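Local coordinates for protein hydroquinone dioxygenase small subunit (Pseudomonas sp., PDB 4ZXA) that probably acts as the small subunit of a two-subunit, iron-dependent hydroquinone 1,2-dioxygenase, a cupin-type ring-cleaving enzyme, at residues A[103-108]-A[151-156]. Numbering follows the deposited sequence.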
loop_
_atom_site.group_PDB
_atom_site.type_symbol
_atom_site.label_atom_id
_atom_site.label_comp_id
_atom_site.label_asym_id
_atom_site.label_seq_id
_atom_site.Cartn_x
_atom_site.Cartn_y
_atom_site.Cartn_z
ATOM N N HIS A 103 -43.318 10.121 -29.156
ATOM C CA HIS A 103 -42.312 9.201 -29.683
ATOM C C HIS A 103 -41.036 9.955 -30.031
ATOM O O HIS A 103 -41.067 11.165 -30.275
ATOM C CB HIS A 103 -42.846 8.486 -30.938
ATOM C CG HIS A 103 -44.261 7.997 -30.799
ATOM N ND1 HIS A 103 -44.636 7.044 -29.878
ATOM C CD2 HIS A 103 -45.391 8.346 -31.457
ATOM C CE1 HIS A 103 -45.935 6.821 -29.974
ATOM N NE2 HIS A 103 -46.418 7.598 -30.926
ATOM N N GLY A 104 -39.909 9.249 -30.051
ATOM C CA GLY A 104 -38.658 9.840 -30.502
ATOM C C GLY A 104 -37.707 10.200 -29.381
ATOM O O GLY A 104 -38.038 10.118 -28.202
ATOM N N GLU A 105 -36.506 10.616 -29.745
ATOM C CA GLU A 105 -35.500 10.890 -28.731
ATOM C C GLU A 105 -34.685 12.122 -29.066
ATOM O O GLU A 105 -34.490 12.459 -30.241
ATOM C CB GLU A 105 -34.574 9.682 -28.569
ATOM C CG GLU A 105 -35.297 8.411 -28.161
ATOM C CD GLU A 105 -34.344 7.284 -27.790
ATOM O OE1 GLU A 105 -33.288 7.160 -28.448
ATOM O OE2 GLU A 105 -34.653 6.543 -26.831
ATOM N N GLY A 106 -34.200 12.785 -28.024
ATOM C CA GLY A 106 -33.396 13.980 -28.203
ATOM C C GLY A 106 -34.229 15.222 -27.960
ATOM O O GLY A 106 -35.442 15.214 -28.122
ATOM N N THR A 107 -33.587 16.298 -27.546
ATOM C CA THR A 107 -34.334 17.520 -27.350
ATOM C C THR A 107 -34.697 18.116 -28.713
ATOM O O THR A 107 -33.904 18.077 -29.652
ATOM C CB THR A 107 -33.604 18.521 -26.431
ATOM O OG1 THR A 107 -33.685 19.830 -26.997
ATOM C CG2 THR A 107 -32.163 18.125 -26.227
ATOM N N HIS A 108 -35.924 18.614 -28.814
ATOM C CA HIS A 108 -36.415 19.238 -30.034
ATOM C C HIS A 108 -36.902 20.662 -29.746
ATOM O O HIS A 108 -37.291 20.986 -28.614
ATOM C CB HIS A 108 -37.562 18.405 -30.635
ATOM C CG HIS A 108 -37.130 17.059 -31.138
ATOM N ND1 HIS A 108 -36.736 16.843 -32.442
ATOM C CD2 HIS A 108 -37.017 15.865 -30.507
ATOM C CE1 HIS A 108 -36.395 15.572 -32.592
ATOM N NE2 HIS A 108 -36.550 14.962 -31.433
ATOM N N GLN A 151 -28.123 16.359 -19.446
ATOM C CA GLN A 151 -28.145 14.922 -19.686
ATOM C C GLN A 151 -29.331 14.543 -20.574
ATOM O O GLN A 151 -30.489 14.732 -20.199
ATOM C CB GLN A 151 -28.239 14.180 -18.359
ATOM C CG GLN A 151 -28.411 12.677 -18.493
ATOM C CD GLN A 151 -28.794 12.064 -17.165
ATOM O OE1 GLN A 151 -29.256 12.772 -16.268
ATOM N NE2 GLN A 151 -28.602 10.752 -17.022
ATOM N N THR A 152 -29.045 14.002 -21.751
ATOM C CA THR A 152 -30.116 13.727 -22.700
ATOM C C THR A 152 -29.684 12.715 -23.763
ATOM O O THR A 152 -28.755 11.937 -23.537
ATOM C CB THR A 152 -30.640 15.047 -23.353
ATOM O OG1 THR A 152 -31.820 14.774 -24.122
ATOM C CG2 THR A 152 -29.573 15.689 -24.245
ATOM N N ILE A 153 -30.345 12.735 -24.922
ATOM C CA ILE A 153 -30.027 11.815 -26.008
ATOM C C ILE A 153 -29.708 12.585 -27.283
ATOM O O ILE A 153 -30.363 13.570 -27.583
ATOM C CB ILE A 153 -31.207 10.852 -26.252
ATOM C CG1 ILE A 153 -31.500 10.067 -24.966
ATOM C CG2 ILE A 153 -30.940 9.937 -27.453
ATOM C CD1 ILE A 153 -32.664 9.091 -25.070
ATOM N N LYS A 154 -28.700 12.142 -28.028
ATOM C CA LYS A 154 -28.296 12.836 -29.255
ATOM C C LYS A 154 -29.526 13.112 -30.113
ATOM O O LYS A 154 -30.312 12.202 -30.390
ATOM C CB LYS A 154 -27.273 12.013 -30.048
ATOM C CG LYS A 154 -26.153 12.828 -30.706
ATOM C CD LYS A 154 -26.283 12.811 -32.208
ATOM C CE LYS A 154 -25.355 11.821 -32.871
ATOM N NZ LYS A 154 -23.970 12.330 -32.886
ATOM N N GLY A 155 -29.693 14.376 -30.506
ATOM C CA GLY A 155 -30.815 14.807 -31.321
ATOM C C GLY A 155 -30.445 15.836 -32.380
ATOM O O GLY A 155 -29.261 16.102 -32.607
ATOM N N PRO A 156 -31.461 16.417 -33.037
ATOM C CA PRO A 156 -31.311 17.386 -34.136
ATOM C C PRO A 156 -30.513 18.626 -33.743
ATOM O O PRO A 156 -29.857 19.206 -34.611
ATOM C CB PRO A 156 -32.753 17.809 -34.430
ATOM C CG PRO A 156 -33.597 16.709 -33.913
ATOM C CD PRO A 156 -32.873 16.159 -32.713
#
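Thr152 meets Thr107 at the end of strand 145-153, the two side chains crossing at about a right angle, with OG1 of Thr152 4.0 Å from CG2 of Thr107. With OG1 anti to the backbone N (chi1 -171°), the hydroxyl reaches both this methyl and the carboxylate of Glu81, to which it is hydrogen-bonded. Ile153 covers more surface than any other residue of the contact. Its CD1 lies 3.7 Å from CD of Glu105, and its CG2 is 3.8 Å from CB of the same residue, so that both branches rest against the glutamate chain, whose carboxylate forms a salt bridge through OE2 with Lys239 of the large subunit. No conventional hydrogen bond joins the two segments; a CA-H...O contact does, with CA of Gly106 3.1 Å from O of Ile153. Gly155 then passes Gly106 with the CA atoms of the two residues 4.1 Å apart, a spacing that depends on the bare alpha carbon of Gly106, since a CB there would clash with CA of Gly155. At Pro156 the ring presents CG to CE1 of His108 at 3.3 Å, in an oblique approach, while NE2 of His108 makes a weak hydrogen bond to O of Glu105 within its own loop. An alanine in place of His108 would probably leave the proline ring without this neighbour and O of Glu105 without its weak bond from the imidazole. The connection leading into strand 108-109, at the edge of one sheet, thus packs on the residues following strand 145-153 of the other, an arrangement that joins the two sheets of the cupin fold.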